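Local coordinates for HupZ (Streptococcus sp. 'group A', PDB 5ESC), which probably binds heme and breaks it down, as a dimeric split-barrel enzyme related to the pyridoxamine 5'-phosphate oxidases, at residues 52-64 against 75-87. Sequence-based numbering, arbitrary orientation.
Sequences TRINIEDNGKIEI and YRFVGTAEIQTEG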
loop_
_atom_site.group_PDB
_atom_site.type_symbol
_atom_site.label_atom_id
_atom_site.label_comp_id
_atom_site.label_asym_id
_atom_site.label_seq_id
_atom_site.Cartn_x
_atom_site.Cartn_y
_atom_site.Cartn_z
ATOM N N THR A 52 -2.767 9.955 6.112
ATOM C CA THR A 52 -3.435 9.860 4.821
ATOM C C THR A 52 -4.229 11.155 4.621
ATOM O O THR A 52 -4.156 11.801 3.586
ATOM C CB THR A 52 -4.355 8.619 4.733
ATOM O OG1 THR A 52 -3.553 7.446 4.824
ATOM C CG2 THR A 52 -5.188 8.567 3.438
ATOM N N ARG A 53 -5.002 11.553 5.631
ATOM C CA ARG A 53 -5.813 12.729 5.536
ATOM C C ARG A 53 -4.993 14.012 5.313
ATOM O O ARG A 53 -5.358 14.841 4.429
ATOM C CB ARG A 53 -6.722 12.896 6.787
ATOM C CG ARG A 53 -7.567 14.114 6.708
ATOM C CD ARG A 53 -8.423 14.320 7.976
ATOM N NE ARG A 53 -9.274 15.473 7.848
ATOM C CZ ARG A 53 -10.218 15.768 8.752
ATOM N NH1 ARG A 53 -10.332 15.011 9.832
ATOM N NH2 ARG A 53 -10.968 16.840 8.623
ATOM N N ILE A 54 -3.900 14.170 6.106
ATOM C CA ILE A 54 -3.030 15.309 6.031
ATOM C C ILE A 54 -2.413 15.432 4.610
ATOM O O ILE A 54 -2.325 16.515 4.038
ATOM C CB ILE A 54 -1.915 15.156 7.073
ATOM C CG1 ILE A 54 -2.507 15.126 8.462
ATOM C CG2 ILE A 54 -0.898 16.283 7.006
ATOM C CD1 ILE A 54 -3.403 16.282 8.719
ATOM N N ASN A 55 -1.999 14.312 4.073
ATOM C CA ASN A 55 -1.399 14.263 2.751
ATOM C C ASN A 55 -2.445 14.598 1.681
ATOM O O ASN A 55 -2.152 15.364 0.734
ATOM C CB ASN A 55 -0.790 12.876 2.500
ATOM C CG ASN A 55 0.465 12.599 3.351
ATOM O OD1 ASN A 55 0.990 13.452 4.027
ATOM N ND2 ASN A 55 0.917 11.353 3.307
ATOM N N ILE A 56 -3.644 13.983 1.760
ATOM C CA ILE A 56 -4.758 14.353 0.811
ATOM C C ILE A 56 -5.070 15.877 0.806
ATOM O O ILE A 56 -5.113 16.523 -0.239
ATOM C CB ILE A 56 -6.055 13.529 1.017
ATOM C CG1 ILE A 56 -5.821 12.060 0.590
ATOM C CG2 ILE A 56 -7.237 14.134 0.299
ATOM C CD1 ILE A 56 -6.790 11.102 1.216
ATOM N N GLU A 57 -5.198 16.440 1.988
ATOM C CA GLU A 57 -5.421 17.889 2.098
ATOM C C GLU A 57 -4.227 18.689 1.600
ATOM O O GLU A 57 -4.455 19.712 0.991
ATOM C CB GLU A 57 -5.801 18.290 3.561
ATOM C CG GLU A 57 -7.062 17.585 3.990
ATOM C CD GLU A 57 -7.533 17.952 5.414
ATOM O OE1 GLU A 57 -7.017 18.931 5.928
ATOM O OE2 GLU A 57 -8.405 17.307 6.016
ATOM N N ASP A 58 -2.991 18.232 1.828
ATOM C CA ASP A 58 -1.816 18.918 1.302
ATOM C C ASP A 58 -1.726 18.942 -0.239
ATOM O O ASP A 58 -1.434 19.987 -0.837
ATOM C CB ASP A 58 -0.490 18.361 1.812
ATOM C CG ASP A 58 0.727 19.148 1.275
ATOM O OD1 ASP A 58 0.954 20.281 1.765
ATOM O OD2 ASP A 58 1.417 18.664 0.319
ATOM N N ASN A 59 -1.927 17.803 -0.880
ATOM C CA ASN A 59 -1.636 17.732 -2.353
ATOM C C ASN A 59 -2.561 16.833 -3.159
ATOM O O ASN A 59 -2.439 16.706 -4.346
ATOM C CB ASN A 59 -0.162 17.325 -2.554
ATOM C CG ASN A 59 0.149 15.979 -1.921
ATOM O OD1 ASN A 59 -0.432 14.917 -2.320
ATOM N ND2 ASN A 59 0.991 15.977 -0.875
ATOM N N GLY A 60 -3.452 16.122 -2.502
ATOM C CA GLY A 60 -4.444 15.340 -3.267
ATOM C C GLY A 60 -4.023 14.016 -3.852
ATOM O O GLY A 60 -4.926 13.259 -4.275
ATOM N N LYS A 61 -2.714 13.711 -3.892
ATOM C CA LYS A 61 -2.247 12.557 -4.693
ATOM C C LYS A 61 -2.540 11.261 -4.017
ATOM O O LYS A 61 -2.355 11.134 -2.788
ATOM C CB LYS A 61 -0.792 12.616 -4.977
ATOM C CG LYS A 61 -0.381 13.847 -5.819
ATOM C CD LYS A 61 1.128 13.832 -6.049
ATOM C CE LYS A 61 1.586 14.803 -7.125
ATOM N NZ LYS A 61 1.735 16.112 -6.481
ATOM N N ILE A 62 -3.091 10.324 -4.781
ATOM C CA ILE A 62 -3.468 9.065 -4.169
ATOM C C ILE A 62 -3.409 7.897 -5.080
ATOM O O ILE A 62 -3.673 8.047 -6.282
ATOM C CB ILE A 62 -4.859 9.180 -3.461
ATOM C CG1 ILE A 62 -5.143 7.935 -2.637
ATOM C CG2 ILE A 62 -5.960 9.437 -4.465
ATOM C CD1 ILE A 62 -6.075 8.298 -1.497
ATOM N N GLU A 63 -3.050 6.729 -4.554
ATOM C CA GLU A 63 -3.154 5.471 -5.268
ATOM C C GLU A 63 -3.694 4.464 -4.342
ATOM O O GLU A 63 -3.349 4.462 -3.153
ATOM C CB GLU A 63 -1.807 4.955 -5.866
ATOM C CG GLU A 63 -1.059 6.004 -6.683
ATOM C CD GLU A 63 -0.058 5.452 -7.719
ATOM O OE1 GLU A 63 0.261 4.237 -7.594
ATOM O OE2 GLU A 63 0.366 6.269 -8.651
ATOM N N ILE A 64 -4.615 3.637 -4.840
ATOM C CA ILE A 64 -5.236 2.678 -4.001
ATOM C C ILE A 64 -5.037 1.343 -4.652
ATOM O O ILE A 64 -5.277 1.203 -5.892
ATOM C CB ILE A 64 -6.798 2.878 -3.889
ATOM C CG1 ILE A 64 -7.182 4.306 -3.513
ATOM C CG2 ILE A 64 -7.416 1.833 -2.958
ATOM C CD1 ILE A 64 -8.655 4.546 -3.827
ATOM N N TYR A 75 -5.741 -4.711 -8.653
ATOM C CA TYR A 75 -5.808 -3.460 -9.414
ATOM C C TYR A 75 -5.304 -2.333 -8.577
ATOM O O TYR A 75 -5.459 -2.337 -7.330
ATOM C CB TYR A 75 -7.245 -3.180 -9.818
ATOM C CG TYR A 75 -7.807 -4.163 -10.820
ATOM C CD1 TYR A 75 -7.592 -4.003 -12.216
ATOM C CD2 TYR A 75 -8.543 -5.255 -10.374
ATOM C CE1 TYR A 75 -8.092 -4.949 -13.113
ATOM C CE2 TYR A 75 -9.043 -6.202 -11.246
ATOM C CZ TYR A 75 -8.833 -6.036 -12.597
ATOM O OH TYR A 75 -9.364 -6.987 -13.382
ATOM N N ARG A 76 -4.747 -1.364 -9.255
ATOM C CA ARG A 76 -4.252 -0.128 -8.651
ATOM C C ARG A 76 -5.066 1.034 -9.292
ATOM O O ARG A 76 -5.106 1.145 -10.541
ATOM C CB ARG A 76 -2.737 0.003 -8.957
ATOM C CG ARG A 76 -2.075 1.342 -8.598
ATOM C CD ARG A 76 -0.538 1.281 -8.602
ATOM N NE ARG A 76 -0.036 0.987 -9.930
ATOM C CZ ARG A 76 0.428 1.886 -10.784
ATOM N NH1 ARG A 76 0.551 3.164 -10.453
ATOM N NH2 ARG A 76 0.819 1.500 -11.988
ATOM N N PHE A 77 -5.751 1.824 -8.463
ATOM C CA PHE A 77 -6.539 2.981 -8.898
ATOM C C PHE A 77 -5.727 4.255 -8.561
ATOM O O PHE A 77 -5.328 4.544 -7.371
ATOM C CB PHE A 77 -7.897 2.970 -8.215
ATOM C CG PHE A 77 -8.688 1.743 -8.487
ATOM C CD1 PHE A 77 -8.451 0.581 -7.799
ATOM C CD2 PHE A 77 -9.632 1.712 -9.508
ATOM C CE1 PHE A 77 -9.118 -0.602 -8.099
ATOM C CE2 PHE A 77 -10.341 0.553 -9.794
ATOM C CZ PHE A 77 -10.070 -0.627 -9.089
ATOM N N VAL A 78 -5.467 5.056 -9.561
ATOM C CA VAL A 78 -4.718 6.263 -9.373
ATOM C C VAL A 78 -5.585 7.468 -9.571
ATOM O O VAL A 78 -6.339 7.505 -10.571
ATOM C CB VAL A 78 -3.529 6.373 -10.340
ATOM C CG1 VAL A 78 -2.721 7.667 -10.093
ATOM C CG2 VAL A 78 -2.607 5.169 -10.208
ATOM N N GLY A 79 -5.437 8.495 -8.723
ATOM C CA GLY A 79 -6.206 9.737 -8.974
ATOM C C GLY A 79 -5.911 10.838 -8.010
ATOM O O GLY A 79 -4.778 10.879 -7.437
ATOM N N THR A 80 -6.877 11.745 -7.843
ATOM C CA THR A 80 -6.752 12.862 -6.963
ATOM C C THR A 80 -7.916 12.806 -5.956
ATOM O O THR A 80 -9.003 12.405 -6.333
ATOM C CB THR A 80 -6.761 14.208 -7.737
ATOM O OG1 THR A 80 -6.361 15.247 -6.841
ATOM C CG2 THR A 80 -8.146 14.585 -8.317
ATOM N N ALA A 81 -7.637 13.167 -4.715
ATOM C CA ALA A 81 -8.564 13.062 -3.609
ATOM C C ALA A 81 -8.821 14.352 -2.887
ATOM O O ALA A 81 -7.995 15.303 -2.973
ATOM C CB ALA A 81 -8.093 11.989 -2.627
ATOM N N GLU A 82 -9.949 14.426 -2.176
ATOM C CA GLU A 82 -10.292 15.592 -1.392
ATOM C C GLU A 82 -10.979 15.082 -0.165
ATOM O O GLU A 82 -11.495 13.965 -0.159
ATOM C CB GLU A 82 -11.276 16.543 -2.128
ATOM C CG GLU A 82 -12.364 15.910 -2.957
ATOM C CD GLU A 82 -13.379 16.925 -3.539
ATOM O OE1 GLU A 82 -13.994 16.593 -4.602
ATOM O OE2 GLU A 82 -13.554 18.058 -2.933
ATOM N N ILE A 83 -11.034 15.925 0.842
ATOM C CA ILE A 83 -11.680 15.606 2.100
ATOM C C ILE A 83 -12.845 16.609 2.230
ATOM O O ILE A 83 -12.645 17.789 1.949
ATOM C CB ILE A 83 -10.714 15.790 3.283
ATOM C CG1 ILE A 83 -9.540 14.877 3.150
ATOM C CG2 ILE A 83 -11.425 15.572 4.623
ATOM C CD1 ILE A 83 -9.831 13.380 3.394
ATOM N N GLN A 84 -14.056 16.150 2.591
ATOM C CA GLN A 84 -15.186 16.988 2.793
ATOM C C GLN A 84 -15.762 16.698 4.203
ATOM O O GLN A 84 -15.731 15.552 4.697
ATOM C CB GLN A 84 -16.245 16.911 1.718
ATOM C CG GLN A 84 -15.752 17.424 0.335
ATOM C CD GLN A 84 -16.805 17.367 -0.727
ATOM O OE1 GLN A 84 -17.924 17.039 -0.442
ATOM N NE2 GLN A 84 -16.441 17.638 -1.955
ATOM N N THR A 85 -16.309 17.726 4.804
ATOM C CA THR A 85 -16.901 17.565 6.146
ATOM C C THR A 85 -18.403 17.927 6.192
ATOM O O THR A 85 -19.018 17.934 7.251
ATOM C CB THR A 85 -16.104 18.394 7.128
ATOM O OG1 THR A 85 -16.128 19.763 6.714
ATOM C CG2 THR A 85 -14.624 17.901 7.282
ATOM N N GLU A 86 -19.015 18.178 5.050
ATOM C CA GLU A 86 -20.414 18.507 4.977
ATOM C C GLU A 86 -20.835 18.205 3.557
ATOM O O GLU A 86 -19.969 18.149 2.667
ATOM C CB GLU A 86 -20.634 20.009 5.361
ATOM C CG GLU A 86 -19.472 20.955 4.957
ATOM C CD GLU A 86 -19.760 22.441 5.140
ATOM O OE1 GLU A 86 -19.837 22.901 6.295
ATOM O OE2 GLU A 86 -19.847 23.177 4.136
ATOM N N GLY A 87 -22.141 18.057 3.323
ATOM C CA GLY A 87 -22.668 17.852 1.950
ATOM C C GLY A 87 -23.029 16.397 1.759
ATOM O O GLY A 87 -22.939 15.567 2.678
HETATM O O HOH W 1 -3.611 15.316 -6.549
#
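Arg76 holds CG anti to its backbone N (chi1 171°) and then turns about its CG-CD bond (chi3 64°), which swings its guanidinium alongside Glu63, whose own chain runs out extended. NH1 of Arg76 meets OE1 of Glu63 at 3.1 Å in a nearly straight salt bridge. The oxygen is approached from its syn side, 34° out of the carboxylate plane, while OE1 lies close to the guanidinium plane of Arg76. Val78 flanks the same carboxylate, its CG2 3.5 Å from OE2 of Glu63, and that oxygen accepts a hydrogen bond from Gln25 of the second subunit.

Strands 61-64 and 75-84 run antiparallel as part of a hairpin. Ile62 and Gly79 exchange two backbone hydrogen bonds, as do Ile64 and Phe77. The pairing reaches back to Gly60, where the chain leaves the helix and Ala81 N gives a 2.7 Å bond to Gly60 O. Asn59 OD1 takes the N-H of Lys61 in an Asx turn, and a water joins Asn59 O to Thr80 OG1.

The helix crosses the strand near Ala81 and Ile83. Ile56 presses CG2 against Ala81 CB (3.7 Å) and Ile83 CG1, and Ile62 CG2 reaches the same alanine methyl. Ile83 lies across Arg53 and Glu57, which are themselves paired through NE and OE2 at 2.7 Å; Asp49 takes NH1 of Arg53.

The chemistry thus differs along the split-barrel hairpin: apolar packing, edged by an ion pair, seats the helix, whereas the Glu63 carboxylate, shared between Arg76 and Gln25 of the partner, ties strand pairing to the dimer interface.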